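Local coordinates for protein glucose-6-phosphate isomerase (Chlamydia trachomatis D/UW-3/CX, PDB 6OTU) that catalyses the reversible isomerisation of glucose-6-phosphate to fructose-6-phosphate, a reaction shared by glycolysis and gluconeogenesis, at residues A[224-229]-A[254-259]; A[136-141]-A[273-278]. All blocks are in the same frame, centred on the assembly; numbering follows the deposited sequence.

Interaction 1 (A[224-229]-A[254-259]); sequences LFRQAY and SRYLEV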
ATOM      1  N   LEU A 224     -27.206   5.036  -5.563  1.00 39.28           N
ATOM      2  CA  LEU A 224     -27.419   3.867  -4.709  1.00 43.21           C
ATOM      3  C   LEU A 224     -27.903   4.263  -3.319  1.00 36.84           C
ATOM      4  O   LEU A 224     -28.740   3.579  -2.725  1.00 40.06           O
ATOM      5  CB  LEU A 224     -26.133   3.049  -4.591  1.00 42.74           C
ATOM      6  CG  LEU A 224     -25.979   1.835  -5.503  1.00 46.03           C
ATOM      7  CD1 LEU A 224     -24.686   1.134  -5.169  1.00 42.91           C
ATOM      8  CD2 LEU A 224     -27.154   0.884  -5.368  1.00 49.55           C
ATOM      9  N   PHE A 225     -27.369   5.349  -2.769  1.00 43.69           N
ATOM     10  CA  PHE A 225     -27.784   5.745  -1.427  1.00 36.38           C
ATOM     11  C   PHE A 225     -29.151   6.414  -1.445  1.00 44.29           C
ATOM     12  O   PHE A 225     -29.963   6.182  -0.540  1.00 37.70           O
ATOM     13  CB  PHE A 225     -26.730   6.657  -0.808  1.00 35.61           C
ATOM     14  CG  PHE A 225     -25.671   5.913  -0.033  1.00 39.19           C
ATOM     15  CD1 PHE A 225     -24.731   5.126  -0.690  1.00 36.41           C
ATOM     16  CD2 PHE A 225     -25.621   5.987   1.354  1.00 40.05           C
ATOM     17  CE1 PHE A 225     -23.749   4.424   0.027  1.00 34.27           C
ATOM     18  CE2 PHE A 225     -24.647   5.283   2.073  1.00 45.19           C
ATOM     19  CZ  PHE A 225     -23.710   4.502   1.400  1.00 34.24           C
ATOM     20  N   ARG A 226     -29.425   7.227  -2.481  1.00 40.67           N
ATOM     21  CA  ARG A 226     -30.737   7.851  -2.612  1.00 42.34           C
ATOM     22  C   ARG A 226     -31.833   6.802  -2.637  1.00 42.15           C
ATOM     23  O   ARG A 226     -32.879   6.986  -2.011  1.00 43.27           O
ATOM     24  CB  ARG A 226     -30.816   8.721  -3.874  1.00 45.97           C
ATOM     25  CG  ARG A 226     -29.896   9.936  -3.873  1.00 47.02           C
ATOM     26  CD  ARG A 226     -30.596  11.227  -4.275  1.00 52.65           C
ATOM     27  NE  ARG A 226     -29.692  12.371  -4.117  1.00 55.05           N
ATOM     28  CZ  ARG A 226     -30.027  13.532  -3.555  1.00 55.61           C
ATOM     29  NH1 ARG A 226     -31.263  13.725  -3.091  1.00 57.34           N
ATOM     30  NH2 ARG A 226     -29.122  14.504  -3.461  1.00 45.91           N
ATOM     31  N   GLN A 227     -31.603   5.691  -3.348  1.00 43.80           N
ATOM     32  CA  GLN A 227     -32.594   4.621  -3.415  1.00 43.74           C
ATOM     33  C   GLN A 227     -32.786   3.958  -2.062  1.00 47.46           C
ATOM     34  O   GLN A 227     -33.911   3.598  -1.700  1.00 50.18           O
ATOM     35  CB  GLN A 227     -32.193   3.585  -4.464  1.00 47.54           C
ATOM     36  CG  GLN A 227     -31.875   4.193  -5.813  1.00 62.21           C
ATOM     37  CD  GLN A 227     -32.513   3.468  -6.968  1.00 72.32           C
ATOM     38  OE1 GLN A 227     -31.827   2.846  -7.782  1.00 69.40           O
ATOM     39  NE2 GLN A 227     -33.836   3.552  -7.056  1.00 80.95           N
ATOM     40  N   ALA A 228     -31.700   3.794  -1.299  1.00 39.31           N
ATOM     41  CA  ALA A 228     -31.815   3.158   0.008  1.00 39.42           C
ATOM     42  C   ALA A 228     -32.663   4.004   0.956  1.00 47.07           C
ATOM     43  O   ALA A 228     -33.507   3.462   1.681  1.00 44.83           O
ATOM     44  CB  ALA A 228     -30.421   2.881   0.590  1.00 38.45           C
ATOM     45  N   TYR A 229     -32.470   5.333   0.952  1.00 44.45           N
ATOM     46  CA  TYR A 229     -33.335   6.214   1.739  1.00 49.42           C
ATOM     47  C   TYR A 229     -34.789   6.091   1.305  1.00 51.65           C
ATOM     48  O   TYR A 229     -35.692   5.940   2.137  1.00 56.53           O
ATOM     49  CB  TYR A 229     -32.878   7.665   1.618  1.00 50.62           C
ATOM     50  CG  TYR A 229     -31.814   8.028   2.619  1.00 46.81           C
ATOM     51  CD1 TYR A 229     -30.474   7.819   2.330  1.00 42.75           C
ATOM     52  CD2 TYR A 229     -32.147   8.553   3.862  1.00 47.99           C
ATOM     53  CE1 TYR A 229     -29.490   8.138   3.236  1.00 37.71           C
ATOM     54  CE2 TYR A 229     -31.163   8.880   4.786  1.00 44.85           C
ATOM     55  CZ  TYR A 229     -29.840   8.668   4.458  1.00 39.87           C
ATOM     56  OH  TYR A 229     -28.850   8.968   5.349  1.00 39.92           O
ATOM     57  N   SER A 254     -31.369  22.918  -4.422  1.00 40.55           N
ATOM     58  CA  SER A 254     -32.656  22.239  -4.457  1.00 44.11           C
ATOM     59  C   SER A 254     -32.519  20.724  -4.401  1.00 46.23           C
ATOM     60  O   SER A 254     -33.521  20.028  -4.202  1.00 51.41           O
ATOM     61  CB  SER A 254     -33.437  22.643  -5.717  1.00 42.30           C
ATOM     62  OG  SER A 254     -33.179  21.744  -6.787  1.00 42.03           O
ATOM     63  N   ARG A 255     -31.311  20.196  -4.568  1.00 41.17           N
ATOM     64  CA  ARG A 255     -31.085  18.769  -4.501  1.00 40.39           C
ATOM     65  C   ARG A 255     -30.328  18.357  -3.240  1.00 46.89           C
ATOM     66  O   ARG A 255     -30.326  17.169  -2.891  1.00 43.29           O
ATOM     67  CB  ARG A 255     -30.338  18.320  -5.773  1.00 52.21           C
ATOM     68  CG  ARG A 255     -30.069  16.824  -5.916  1.00 63.03           C
ATOM     69  CD  ARG A 255     -29.275  16.499  -7.192  1.00 68.10           C
ATOM     70  NE  ARG A 255     -28.869  15.094  -7.223  1.00 66.03           N
ATOM     71  CZ  ARG A 255     -29.634  14.107  -7.683  1.00 76.03           C
ATOM     72  NH1 ARG A 255     -30.849  14.363  -8.159  1.00 76.85           N
ATOM     73  NH2 ARG A 255     -29.186  12.857  -7.661  1.00 85.07           N
ATOM     74  N   TYR A 256     -29.735  19.309  -2.516  1.00 49.86           N
ATOM     75  CA  TYR A 256     -28.934  19.019  -1.334  1.00 43.76           C
ATOM     76  C   TYR A 256     -29.352  19.891  -0.153  1.00 39.36           C
ATOM     77  O   TYR A 256     -29.714  21.065  -0.316  1.00 40.12           O
ATOM     78  CB  TYR A 256     -27.448  19.215  -1.634  1.00 42.86           C
ATOM     79  CG  TYR A 256     -26.959  18.288  -2.727  1.00 50.72           C
ATOM     80  CD1 TYR A 256     -26.608  16.970  -2.440  1.00 35.86           C
ATOM     81  CD2 TYR A 256     -26.866  18.723  -4.047  1.00 49.39           C
ATOM     82  CE1 TYR A 256     -26.177  16.119  -3.427  1.00 46.42           C
ATOM     83  CE2 TYR A 256     -26.432  17.877  -5.042  1.00 50.98           C
ATOM     84  CZ  TYR A 256     -26.092  16.574  -4.729  1.00 52.95           C
ATOM     85  OH  TYR A 256     -25.658  15.724  -5.716  1.00 35.48           O
ATOM     86  N   LEU A 257     -29.302  19.297   1.040  1.00 42.29           N
ATOM     87  CA  LEU A 257     -29.545  20.044   2.269  1.00 45.91           C
ATOM     88  C   LEU A 257     -28.612  21.246   2.377  1.00 47.16           C
ATOM     89  O   LEU A 257     -29.013  22.321   2.833  1.00 49.73           O
ATOM     90  CB  LEU A 257     -29.381  19.116   3.479  1.00 38.00           C
ATOM     91  CG  LEU A 257     -29.157  19.792   4.838  1.00 43.89           C
ATOM     92  CD1 LEU A 257     -30.454  20.346   5.429  1.00 39.19           C
ATOM     93  CD2 LEU A 257     -28.475  18.834   5.812  1.00 37.95           C
ATOM     94  N   GLU A 258     -27.361  21.077   1.959  1.00 44.29           N
ATOM     95  CA  GLU A 258     -26.403  22.170   1.914  1.00 47.34           C
ATOM     96  C   GLU A 258     -25.403  21.851   0.815  1.00 45.66           C
ATOM     97  O   GLU A 258     -25.248  20.694   0.406  1.00 40.01           O
ATOM     98  CB  GLU A 258     -25.699  22.378   3.267  1.00 43.15           C
ATOM     99  CG  GLU A 258     -24.785  23.614   3.376  1.00 47.04           C
ATOM    100  CD  GLU A 258     -25.469  24.921   3.001  1.00 56.74           C
ATOM    101  OE1 GLU A 258     -25.625  25.194   1.797  1.00 58.23           O
ATOM    102  OE2 GLU A 258     -25.843  25.691   3.910  1.00 62.00           O
ATOM    103  N   VAL A 259     -24.740  22.897   0.328  1.00 42.01           N
ATOM    104  CA  VAL A 259     -23.759  22.770  -0.741  1.00 45.21           C
ATOM    105  C   VAL A 259     -22.549  23.613  -0.365  1.00 46.26           C
ATOM    106  O   VAL A 259     -22.686  24.815  -0.112  1.00 42.50           O
ATOM    107  CB  VAL A 259     -24.318  23.219  -2.105  1.00 46.92           C
ATOM    108  CG1 VAL A 259     -23.192  23.265  -3.153  1.00 35.39           C
ATOM    109  CG2 VAL A 259     -25.487  22.312  -2.549  1.00 36.32           C
TER

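Interaction 2 (A[136-141]-A[273-278]); sequences LRLAEF and TSMVGG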
ATOM      1  N   LEU A 136     -16.825  29.726   7.666  1.00 37.06           N
ATOM      2  CA  LEU A 136     -17.830  30.211   8.600  1.00 47.93           C
ATOM      3  C   LEU A 136     -19.194  29.611   8.291  1.00 47.05           C
ATOM      4  O   LEU A 136     -19.992  29.375   9.208  1.00 44.57           O
ATOM      5  CB  LEU A 136     -17.881  31.741   8.604  1.00 56.01           C
ATOM      6  CG  LEU A 136     -16.509  32.404   8.787  1.00 64.88           C
ATOM      7  CD1 LEU A 136     -16.454  33.753   8.076  1.00 65.54           C
ATOM      8  CD2 LEU A 136     -16.099  32.522  10.265  1.00 67.91           C
ATOM      9  N   ARG A 137     -19.468  29.325   7.019  1.00 40.27           N
ATOM     10  CA  ARG A 137     -20.676  28.577   6.716  1.00 39.76           C
ATOM     11  C   ARG A 137     -20.589  27.167   7.276  1.00 42.18           C
ATOM     12  O   ARG A 137     -21.604  26.614   7.701  1.00 44.25           O
ATOM     13  CB  ARG A 137     -20.922  28.561   5.209  1.00 42.61           C
ATOM     14  CG  ARG A 137     -21.308  29.929   4.662  1.00 53.10           C
ATOM     15  CD  ARG A 137     -21.554  29.888   3.173  1.00 55.15           C
ATOM     16  NE  ARG A 137     -22.556  28.885   2.854  1.00 58.13           N
ATOM     17  CZ  ARG A 137     -22.326  27.815   2.104  1.00 56.90           C
ATOM     18  NH1 ARG A 137     -23.307  26.955   1.876  1.00 66.04           N
ATOM     19  NH2 ARG A 137     -21.128  27.609   1.578  1.00 43.08           N
ATOM     20  N   LEU A 138     -19.383  26.592   7.318  1.00 41.57           N
ATOM     21  CA  LEU A 138     -19.195  25.266   7.899  1.00 44.26           C
ATOM     22  C   LEU A 138     -19.449  25.290   9.401  1.00 45.15           C
ATOM     23  O   LEU A 138     -20.193  24.454   9.925  1.00 45.88           O
ATOM     24  CB  LEU A 138     -17.783  24.749   7.595  1.00 39.49           C
ATOM     25  CG  LEU A 138     -17.376  23.375   8.129  1.00 39.46           C
ATOM     26  CD1 LEU A 138     -18.207  22.279   7.493  1.00 32.91           C
ATOM     27  CD2 LEU A 138     -15.880  23.117   7.910  1.00 44.05           C
ATOM     28  N   ALA A 139     -18.842  26.247  10.108  1.00 48.28           N
ATOM     29  CA  ALA A 139     -19.074  26.358  11.546  1.00 48.97           C
ATOM     30  C   ALA A 139     -20.563  26.454  11.863  1.00 50.81           C
ATOM     31  O   ALA A 139     -21.054  25.772  12.768  1.00 51.53           O
ATOM     32  CB  ALA A 139     -18.327  27.565  12.110  1.00 41.96           C
ATOM     33  N   GLU A 140     -21.299  27.278  11.109  1.00 50.16           N
ATOM     34  CA  GLU A 140     -22.744  27.376  11.291  1.00 48.06           C
ATOM     35  C   GLU A 140     -23.422  26.043  11.023  1.00 40.65           C
ATOM     36  O   GLU A 140     -24.354  25.650  11.737  1.00 41.81           O
ATOM     37  CB  GLU A 140     -23.324  28.427  10.349  1.00 56.11           C
ATOM     38  CG  GLU A 140     -23.440  29.821  10.891  1.00 67.49           C
ATOM     39  CD  GLU A 140     -23.987  30.779   9.843  1.00 79.66           C
ATOM     40  OE1 GLU A 140     -24.241  30.331   8.699  1.00 80.13           O
ATOM     41  OE2 GLU A 140     -24.173  31.975  10.165  1.00 89.24           O
ATOM     42  N   PHE A 141     -22.973  25.342   9.981  1.00 41.71           N
ATOM     43  CA  PHE A 141     -23.608  24.093   9.588  1.00 37.98           C
ATOM     44  C   PHE A 141     -23.349  22.994  10.617  1.00 45.15           C
ATOM     45  O   PHE A 141     -24.236  22.177  10.906  1.00 43.77           O
ATOM     46  CB  PHE A 141     -23.107  23.676   8.200  1.00 42.61           C
ATOM     47  CG  PHE A 141     -23.516  22.282   7.804  1.00 36.14           C
ATOM     48  CD1 PHE A 141     -24.764  22.040   7.250  1.00 37.93           C
ATOM     49  CD2 PHE A 141     -22.672  21.210   8.030  1.00 36.46           C
ATOM     50  CE1 PHE A 141     -25.149  20.753   6.902  1.00 45.16           C
ATOM     51  CE2 PHE A 141     -23.056  19.907   7.689  1.00 41.30           C
ATOM     52  CZ  PHE A 141     -24.285  19.682   7.131  1.00 36.15           C
ATOM     53  N   THR A 273      -7.458  20.390   2.571  1.00 36.47           N
ATOM     54  CA  THR A 273      -7.655  21.585   3.395  1.00 40.14           C
ATOM     55  C   THR A 273      -8.821  22.457   2.929  1.00 44.15           C
ATOM     56  O   THR A 273      -9.105  23.476   3.573  1.00 33.45           O
ATOM     57  CB  THR A 273      -6.400  22.460   3.429  1.00 36.40           C
ATOM     58  OG1 THR A 273      -6.093  22.905   2.099  1.00 33.01           O
ATOM     59  CG2 THR A 273      -5.217  21.721   4.028  1.00 36.81           C
ATOM     60  N   SER A 274      -9.471  22.108   1.819  1.00 31.50           N
ATOM     61  CA  SER A 274     -10.668  22.806   1.381  1.00 31.72           C
ATOM     62  C   SER A 274     -11.878  22.151   2.051  1.00 41.18           C
ATOM     63  O   SER A 274     -11.740  21.331   2.964  1.00 40.29           O
ATOM     64  CB  SER A 274     -10.783  22.789  -0.145  1.00 36.64           C
ATOM     65  OG  SER A 274     -11.113  21.498  -0.627  1.00 31.26           O
ATOM     66  N   MET A 275     -13.084  22.489   1.594  1.00 34.48           N
ATOM     67  CA  MET A 275     -14.263  21.828   2.136  1.00 37.83           C
ATOM     68  C   MET A 275     -14.321  20.335   1.800  1.00 43.56           C
ATOM     69  O   MET A 275     -15.138  19.622   2.396  1.00 33.05           O
ATOM     70  CB  MET A 275     -15.521  22.531   1.636  1.00 34.80           C
ATOM     71  CG  MET A 275     -15.622  24.006   2.057  1.00 42.17           C
ATOM     72  SD  MET A 275     -15.462  24.289   3.843  1.00 43.44           S
ATOM     73  CE  MET A 275     -16.751  23.224   4.429  1.00 49.91           C
ATOM     74  N   VAL A 276     -13.486  19.854   0.867  1.00 31.32           N
ATOM     75  CA  VAL A 276     -13.377  18.421   0.605  1.00 35.79           C
ATOM     76  C   VAL A 276     -13.035  17.663   1.889  1.00 34.46           C
ATOM     77  O   VAL A 276     -13.618  16.607   2.183  1.00 35.83           O
ATOM     78  CB  VAL A 276     -12.335  18.157  -0.498  1.00 39.03           C
ATOM     79  CG1 VAL A 276     -12.051  16.647  -0.631  1.00 36.01           C
ATOM     80  CG2 VAL A 276     -12.807  18.745  -1.808  1.00 30.88           C
ATOM     81  N   GLY A 277     -12.078  18.185   2.664  1.00 30.98           N
ATOM     82  CA  GLY A 277     -11.792  17.660   3.986  1.00 31.05           C
ATOM     83  C   GLY A 277     -12.561  18.354   5.100  1.00 39.95           C
ATOM     84  O   GLY A 277     -12.789  17.769   6.163  1.00 38.57           O
ATOM     85  N   GLY A 278     -12.979  19.600   4.870  1.00 33.96           N
ATOM     86  CA  GLY A 278     -13.542  20.392   5.958  1.00 37.84           C
ATOM     87  C   GLY A 278     -14.818  19.809   6.539  1.00 38.28           C
ATOM     88  O   GLY A 278     -15.016  19.819   7.758  1.00 32.68           O
TER

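Interaction 1 (A[224-229]-A[254-259])
The backbones of Arg226 and Arg255 stay well apart, 11.1 Å between their CA atoms at the nearest point, so the arginine and tyrosine side chains bridge the gap between helix 216-231 and the loop leading into strand 258-262. Arg226 does the reaching. Its chain bends at chi2 and then runs out until NH2 meets the carbonyl oxygen of Arg255 at 3.0 Å. The N-H...O angle of 156° marks a moderately straight bond. The oxygen lies close to the guanidinium plane, whereas the donor sits above the carbonyl plane.

The Arg255 side chain, extended from CG to NE, runs across one face of the same group: CG lies 3.5 Å from Arg226 NH2, and Arg255 NH2 comes to 3.6 Å from Arg226 NE. With the two guanidinium planes 41° apart, this is a tilted overlap. Tyr256 approaches from another direction, its CE1 at the edge of the Arg226 guanidinium, 3.4 Å from NH2, and its ring turned 72° to that plane.

Glu222, one helical turn before Arg226, probably eases the closeness of the two positive groups. Its carboxylate forms a salt bridge with Arg226 NH2, a long, weak ion pair with Arg255 NE and a weak hydrogen bond with Tyr256 OH, while a cation-pi contact with Phe240 further confines Arg226. NH2 is thus gripped by a backbone carbonyl and a carboxylate together, which fixes the rotation of the guanidinium and probably offsets part of the repulsion between the arginines, tying the helix to the loop at the edge of the parallel sheet.

Interaction 2 (A[136-141]-A[273-278])
Leu138 overlaps the methyl end of Met275 with both branches of its isobutyl group: CD1 lies 3.5 Å from Met275 CE, and CD2 is 3.6 Å from the same methyl. The Leu138 CB is also within touching range of CE, at 3.7 Å, so the methyl rests against the length of the leucine side chain. Both side chains set out toward the opposite segment and pass each other running in opposing directions. Met275 is compactly folded, bent at chi2 (-54°) and again at chi3 (-56°), and this double bend curls CE round beside the leucine.

The second half of the contact involves backbone. Leu138 CD2 comes within 3.4 Å of Gly278 O, so one branch touches both the methionine methyl and a main-chain carbonyl. The CA atoms of Leu138 and Gly278 are 7.7 Å apart, the shortest such spacing between the segments, and the glycine presents no side chain to widen it. All three touching residues are buried.

Met275 stands in the first turn of its helix, whose start is defined by Ser274 at the N-cap: Val276 N donates to Ser274 OG at 3.3 Å, with an N-H...O angle of 161°. Backbone bonding continues the turn, Gly278 N donating to Ser274 O at 2.9 Å.

The contact therefore joins the flank of the long helix 122-148 to the N-terminal turn of helix 275-285. Helix 287-303 adds Phe290 against Leu138, while Val243 of strand 240-245 and Phe260 of strand 258-262 pack on Met275, placing the methionine between the helices and the parallel sheet.

Their centres 19 Å apart, the two contacts adjoin the five-stranded parallel sheet, one of whose two outer strands, 258-262, connects them. Both segments of interaction 1 fall between the two segments of interaction 2 in the chain: helix 122-148 comes first, then helix 216-231, strand 258-262 and helix 275-285. They meet directly where Arg137 NH1 forms a salt bridge with Glu258 OE1 at 2.9 Å and a probable hydrogen bond to Val259 O; Phe141 also packs on Leu257 and Glu258. The edge strand is thus linked to helix 216-231 nearby in the chain and to the distant helix 122-148, within the sugar-isomerase (SIS) type of fold. Both contacts lie away from the active site.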